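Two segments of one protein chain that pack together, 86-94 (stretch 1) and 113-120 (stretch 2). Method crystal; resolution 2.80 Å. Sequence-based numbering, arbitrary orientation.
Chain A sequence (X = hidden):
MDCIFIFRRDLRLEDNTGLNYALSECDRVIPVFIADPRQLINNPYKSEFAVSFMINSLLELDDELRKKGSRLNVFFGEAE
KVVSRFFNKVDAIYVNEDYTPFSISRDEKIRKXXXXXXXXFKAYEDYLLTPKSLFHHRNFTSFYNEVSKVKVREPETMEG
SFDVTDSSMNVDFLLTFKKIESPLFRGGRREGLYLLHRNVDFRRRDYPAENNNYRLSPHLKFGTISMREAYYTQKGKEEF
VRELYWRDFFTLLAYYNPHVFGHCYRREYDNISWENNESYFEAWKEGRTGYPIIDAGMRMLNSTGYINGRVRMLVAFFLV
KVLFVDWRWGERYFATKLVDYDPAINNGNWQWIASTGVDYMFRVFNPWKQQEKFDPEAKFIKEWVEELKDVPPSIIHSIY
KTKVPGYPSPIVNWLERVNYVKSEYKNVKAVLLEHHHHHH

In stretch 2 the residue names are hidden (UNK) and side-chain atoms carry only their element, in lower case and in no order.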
ATOM      1  N   PHE A  86     -16.105 -18.778  18.118  1.00 41.79           N
ATOM      2  CA  PHE A  86     -16.882 -19.458  17.094  1.00 42.29           C
ATOM      3  C   PHE A  86     -16.346 -20.718  16.402  1.00 43.16           C
ATOM      4  O   PHE A  86     -17.134 -21.573  15.998  1.00 43.93           O
ATOM      5  CB  PHE A  86     -17.249 -18.440  16.013  1.00 42.29           C
ATOM      6  CG  PHE A  86     -17.998 -17.237  16.528  1.00 42.04           C
ATOM      7  CD1 PHE A  86     -19.389 -17.256  16.647  1.00 41.43           C
ATOM      8  CD2 PHE A  86     -17.311 -16.067  16.862  1.00 42.49           C
ATOM      9  CE1 PHE A  86     -20.085 -16.126  17.084  1.00 41.57           C
ATOM     10  CE2 PHE A  86     -17.994 -14.925  17.303  1.00 42.06           C
ATOM     11  CZ  PHE A  86     -19.386 -14.955  17.413  1.00 41.88           C
ATOM     12  N   PHE A  87     -15.034 -20.857  16.254  1.00 43.41           N
ATOM     13  CA  PHE A  87     -14.516 -22.023  15.539  1.00 44.27           C
ATOM     14  C   PHE A  87     -13.905 -23.158  16.361  1.00 45.17           C
ATOM     15  O   PHE A  87     -13.275 -24.053  15.811  1.00 44.75           O
ATOM     16  CB  PHE A  87     -13.490 -21.564  14.499  1.00 42.97           C
ATOM     17  CG  PHE A  87     -13.893 -20.326  13.746  1.00 41.50           C
ATOM     18  CD1 PHE A  87     -15.209 -20.136  13.327  1.00 40.82           C
ATOM     19  CD2 PHE A  87     -12.949 -19.360  13.434  1.00 40.79           C
ATOM     20  CE1 PHE A  87     -15.574 -19.002  12.609  1.00 38.67           C
ATOM     21  CE2 PHE A  87     -13.309 -18.225  12.714  1.00 39.56           C
ATOM     22  CZ  PHE A  87     -14.625 -18.050  12.304  1.00 38.84           C
ATOM     23  N   ASN A  88     -14.086 -23.129  17.670  1.00 47.24           N
ATOM     24  CA  ASN A  88     -13.525 -24.162  18.529  1.00 49.02           C
ATOM     25  C   ASN A  88     -13.828 -25.604  18.092  1.00 49.43           C
ATOM     26  O   ASN A  88     -13.096 -26.527  18.462  1.00 50.58           O
ATOM     27  CB  ASN A  88     -13.997 -23.936  19.971  1.00 49.96           C
ATOM     28  CG  ASN A  88     -15.445 -23.488  20.041  1.00 51.84           C
ATOM     29  OD1 ASN A  88     -16.356 -24.212  19.626  1.00 52.38           O
ATOM     30  ND2 ASN A  88     -15.666 -22.280  20.553  1.00 52.80           N
ATOM     31  N   LYS A  89     -14.878 -25.814  17.299  1.00 48.70           N
ATOM     32  CA  LYS A  89     -15.211 -27.178  16.884  1.00 48.35           C
ATOM     33  C   LYS A  89     -14.893 -27.549  15.434  1.00 47.69           C
ATOM     34  O   LYS A  89     -15.234 -28.646  14.981  1.00 47.91           O
ATOM     35  CB  LYS A  89     -16.689 -27.459  17.162  1.00 49.75           C
ATOM     36  CG  LYS A  89     -17.072 -27.399  18.642  1.00 51.40           C
ATOM     37  CD  LYS A  89     -18.517 -27.861  18.872  1.00 52.61           C
ATOM     38  CE  LYS A  89     -19.529 -27.053  18.055  1.00 53.63           C
ATOM     39  NZ  LYS A  89     -19.518 -25.598  18.400  1.00 54.88           N
ATOM     40  N   VAL A  90     -14.241 -26.645  14.709  1.00 46.65           N
ATOM     41  CA  VAL A  90     -13.887 -26.889  13.311  1.00 44.08           C
ATOM     42  C   VAL A  90     -12.616 -27.742  13.271  1.00 43.80           C
ATOM     43  O   VAL A  90     -11.867 -27.787  14.249  1.00 44.51           O
ATOM     44  CB  VAL A  90     -13.651 -25.549  12.566  1.00 42.78           C
ATOM     45  CG1 VAL A  90     -12.226 -25.065  12.792  1.00 41.56           C
ATOM     46  CG2 VAL A  90     -13.956 -25.711  11.093  1.00 41.54           C
ATOM     47  N   ASP A  91     -12.368 -28.408  12.148  1.00 42.53           N
ATOM     48  CA  ASP A  91     -11.193 -29.276  12.004  1.00 41.50           C
ATOM     49  C   ASP A  91      -9.874 -28.558  11.803  1.00 39.96           C
ATOM     50  O   ASP A  91      -8.898 -28.792  12.526  1.00 39.43           O
ATOM     51  CB  ASP A  91     -11.390 -30.223  10.831  1.00 44.26           C
ATOM     52  CG  ASP A  91     -12.246 -31.403  11.187  1.00 47.61           C
ATOM     53  OD1 ASP A  91     -13.155 -31.256  12.050  1.00 48.25           O
ATOM     54  OD2 ASP A  91     -12.008 -32.476  10.588  1.00 50.55           O
ATOM     55  N   ALA A  92      -9.847 -27.701  10.790  1.00 37.93           N
ATOM     56  CA  ALA A  92      -8.654 -26.945  10.460  1.00 33.56           C
ATOM     57  C   ALA A  92      -9.019 -25.528  10.037  1.00 31.59           C
ATOM     58  O   ALA A  92     -10.178 -25.218   9.741  1.00 30.04           O
ATOM     59  CB  ALA A  92      -7.891 -27.653   9.338  1.00 33.23           C
ATOM     60  N   ILE A  93      -8.007 -24.670  10.029  1.00 29.69           N
ATOM     61  CA  ILE A  93      -8.160 -23.279   9.631  1.00 27.72           C
ATOM     62  C   ILE A  93      -7.017 -22.965   8.681  1.00 26.84           C
ATOM     63  O   ILE A  93      -5.851 -23.183   9.016  1.00 26.91           O
ATOM     64  CB  ILE A  93      -8.091 -22.342  10.854  1.00 27.34           C
ATOM     65  CG1 ILE A  93      -9.379 -22.470  11.685  1.00 25.98           C
ATOM     66  CG2 ILE A  93      -7.849 -20.914  10.395  1.00 26.86           C
ATOM     67  CD1 ILE A  93      -9.377 -21.641  12.953  1.00 24.41           C
ATOM     68  N   TYR A  94      -7.351 -22.474   7.491  1.00 25.15           N
ATOM     69  CA  TYR A  94      -6.329 -22.145   6.507  1.00 23.77           C
ATOM     70  C   TYR A  94      -6.238 -20.642   6.285  1.00 22.69           C
ATOM     71  O   TYR A  94      -7.241 -19.942   6.358  1.00 23.64           O
ATOM     72  CB  TYR A  94      -6.635 -22.814   5.168  1.00 24.91           C
ATOM     73  CG  TYR A  94      -6.509 -24.320   5.140  1.00 26.44           C
ATOM     74  CD1 TYR A  94      -7.417 -25.128   5.811  1.00 26.84           C
ATOM     75  CD2 TYR A  94      -5.480 -24.935   4.427  1.00 27.49           C
ATOM     76  CE1 TYR A  94      -7.306 -26.508   5.777  1.00 29.02           C
ATOM     77  CE2 TYR A  94      -5.358 -26.315   4.385  1.00 29.23           C
ATOM     78  CZ  TYR A  94      -6.273 -27.095   5.064  1.00 29.80           C
ATOM     79  OH  TYR A  94      -6.139 -28.462   5.050  1.00 32.63           O
ATOM     80  N   UNK A 113      -4.584 -20.692  20.215  1.00 37.66           N
ATOM     81  CA  UNK A 113      -5.987 -21.028  20.379  1.00 38.32           C
ATOM     82  C   UNK A 113      -6.333 -22.309  19.624  1.00 39.51           C
ATOM     83  O   UNK A 113      -7.195 -23.085  20.057  1.00 38.89           O
ATOM     84  c   UNK A 113      -6.877 -19.882  19.866  1.00 37.57           C
ATOM     85  c   UNK A 113      -6.614 -18.643  20.687  1.00 37.40           C
ATOM     86  c   UNK A 113      -8.352 -20.276  19.930  1.00 37.10           C
ATOM     87  N   UNK A 114      -5.658 -22.527  18.498  1.00 40.44           N
ATOM     88  CA  UNK A 114      -5.913 -23.704  17.680  1.00 43.18           C
ATOM     89  C   UNK A 114      -5.406 -24.994  18.288  1.00 44.97           C
ATOM     90  O   UNK A 114      -6.068 -26.031  18.202  1.00 45.17           O
ATOM     91  c   UNK A 114      -5.308 -23.524  16.296  1.00 42.75           C
ATOM     92  s   UNK A 114      -6.399 -22.619  15.188  1.00 46.82           S
ATOM     93  N   UNK A 115      -4.227 -24.927  18.894  1.00 47.12           N
ATOM     94  CA  UNK A 115      -3.627 -26.089  19.536  1.00 49.70           C
ATOM     95  C   UNK A 115      -4.443 -26.531  20.755  1.00 50.36           C
ATOM     96  O   UNK A 115      -4.593 -27.723  21.020  1.00 50.82           O
ATOM     97  o   UNK A 115       0.574 -25.205  20.265  1.00 58.78           O
ATOM     98  c   UNK A 115      -2.193 -25.756  19.948  1.00 50.93           C
ATOM     99  c   UNK A 115      -1.229 -25.696  18.773  1.00 54.38           C
ATOM    100  c   UNK A 115       0.090 -25.029  19.121  1.00 57.50           C
ATOM    101  o   UNK A 115       0.650 -24.333  18.243  1.00 59.13           O
ATOM    102  N   UNK A 116      -4.980 -25.560  21.484  1.00 50.62           N
ATOM    103  CA  UNK A 116      -5.772 -25.840  22.666  1.00 50.88           C
ATOM    104  C   UNK A 116      -7.223 -26.108  22.326  1.00 49.24           C
ATOM    105  O   UNK A 116      -8.108 -25.785  23.109  1.00 50.46           O
ATOM    106  c   UNK A 116      -4.289 -24.289  24.027  1.00 61.48           C
ATOM    107  o   UNK A 116      -3.794 -23.464  26.215  1.00 68.17           O
ATOM    108  o   UNK A 116      -4.686 -22.053  24.769  1.00 67.72           O
ATOM    109  c   UNK A 116      -4.253 -23.189  25.078  1.00 65.71           C
ATOM    110  c   UNK A 116      -5.701 -24.653  23.620  1.00 54.73           C
ATOM    111  N   UNK A 117      -7.474 -26.681  21.158  1.00 46.88           N
ATOM    112  CA  UNK A 117      -8.840 -26.974  20.742  1.00 45.04           C
ATOM    113  C   UNK A 117      -8.800 -28.064  19.706  1.00 43.67           C
ATOM    114  O   UNK A 117      -9.838 -28.514  19.214  1.00 43.33           O
ATOM    115  o   UNK A 117     -11.194 -25.045  21.699  1.00 47.09           O
ATOM    116  c   UNK A 117     -10.082 -24.822  21.211  1.00 47.45           C
ATOM    117  c   UNK A 117      -9.504 -25.732  20.151  1.00 46.21           C
ATOM    118  n   UNK A 117      -9.321 -23.788  21.585  1.00 48.27           N
ATOM    119  N   UNK A 118      -7.585 -28.476  19.376  1.00 42.23           N
ATOM    120  CA  UNK A 118      -7.403 -29.526  18.395  1.00 43.00           C
ATOM    121  C   UNK A 118      -7.716 -29.118  16.969  1.00 42.62           C
ATOM    122  O   UNK A 118      -8.152 -29.944  16.161  1.00 42.93           O
ATOM    123  N   UNK A 119      -7.497 -27.843  16.659  1.00 41.56           N
ATOM    124  CA  UNK A 119      -7.757 -27.336  15.320  1.00 39.81           C
ATOM    125  C   UNK A 119      -6.426 -27.191  14.615  1.00 39.25           C
ATOM    126  O   UNK A 119      -5.510 -26.568  15.144  1.00 39.52           O
ATOM    127  c   UNK A 119      -9.715 -26.047  16.195  1.00 37.61           C
ATOM    128  c   UNK A 119      -8.735 -25.479  13.947  1.00 37.13           C
ATOM    129  c   UNK A 119     -10.384 -24.701  16.431  1.00 39.28           C
ATOM    130  c   UNK A 119      -8.434 -25.961  15.365  1.00 38.81           C
ATOM    131  N   UNK A 120      -6.304 -27.774  13.430  1.00 38.38           N
ATOM    132  CA  UNK A 120      -5.053 -27.652  12.701  1.00 38.91           C
ATOM    133  C   UNK A 120      -4.975 -26.247  12.073  1.00 37.57           C
ATOM    134  O   UNK A 120      -5.927 -25.790  11.441  1.00 38.99           O
ATOM    135  c   UNK A 120      -4.964 -28.729  11.624  1.00 40.26           C
ATOM    136  c   UNK A 120      -3.537 -29.141  11.346  1.00 46.09           C
ATOM    137  o   UNK A 120      -2.246 -30.433   9.818  1.00 51.61           O
ATOM    138  o   UNK A 120      -4.453 -30.509   9.611  1.00 54.36           O
ATOM    139  c   UNK A 120      -3.405 -30.097  10.175  1.00 50.78           C
TER

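Position 113 lies in a helix and has three side-chain carbons, the first carrying the other two. Three carbons forked at CB, each arm a single carbon, make this valine. Val-113 does not touch stretch 1.

Position 114 has one carbon followed by one sulfur. The sulfur lies 3.8 Å from Ile-93 CD1. A single carbon ending in sulfur is cysteine. The contact of Cys-114 with Ile-93 is apolar.

Position 115 has three carbons in a row, the third carrying two oxygens. It is out of reach of stretch 1. This is a glutamate, Glu-115, and it is exposed.

Position 116 has the same atoms, three carbons and two oxygens, and again no contact. It is Glu-116, the first residue after the helix to leave helical phi/psi.

Position 117 has two carbons, the second carrying one oxygen and one nitrogen. The oxygen lies 3.5 Å from Asn-88 CB. A carboxamide one carbon from CA is asparagine. Asn-117 ND2 donates to Val-113 O at 2.7 Å, which ties the side chain back to the helix end. Its CA-to-CB bond points toward stretch 1.

Position 118 has no side-chain atoms, so it is glycine. Its phi of 71° is positive, which by itself favours Gly-118. An ideal CB would find nothing of stretch 1 within 5.5 Å.

Position 119 has four carbons, forked at the first, with one arm two carbons long. The end of the long arm reaches 3.0 Å from Phe-87 O. The short arm lies 3.7 Å from Val-90 CG1 and 3.8 Å from Ile-93 CG1. This shape is isoleucine. Ile-119 has chi1 m and chi2 t. Its backbone N donates to Cys-114 O at 2.8 Å.

Position 120 has three carbons, the third carrying two oxygens. Its CB lies 3.9 Å from Ala-92 CB. It is a glutamate, Glu-120, with chi1 and chi2 both t, and it is exposed.

The contact combines strand pairing with apolar packing. Ala-92 and Glu-120 form a parallel bridge, with their side chains on the same face of the sheet. Glu-120 N donates to Asp-91 O at 2.9 Å, and Ile-93 N donates to Glu-120 O at 2.8 Å. Both acceptors also receive CA-H...O contacts: Ile-119 CA lies 3.4 Å from Asp-91 O, and Ala-92 CA lies 3.1 Å from Glu-120 O. Beside this bridge, Ile-119 packs against Val-90 and Ile-93 and has the largest covered area of any residue in the contact. The two stretches bury 385 Å² in all.

Stretch 2 113-120: VCEENGIE
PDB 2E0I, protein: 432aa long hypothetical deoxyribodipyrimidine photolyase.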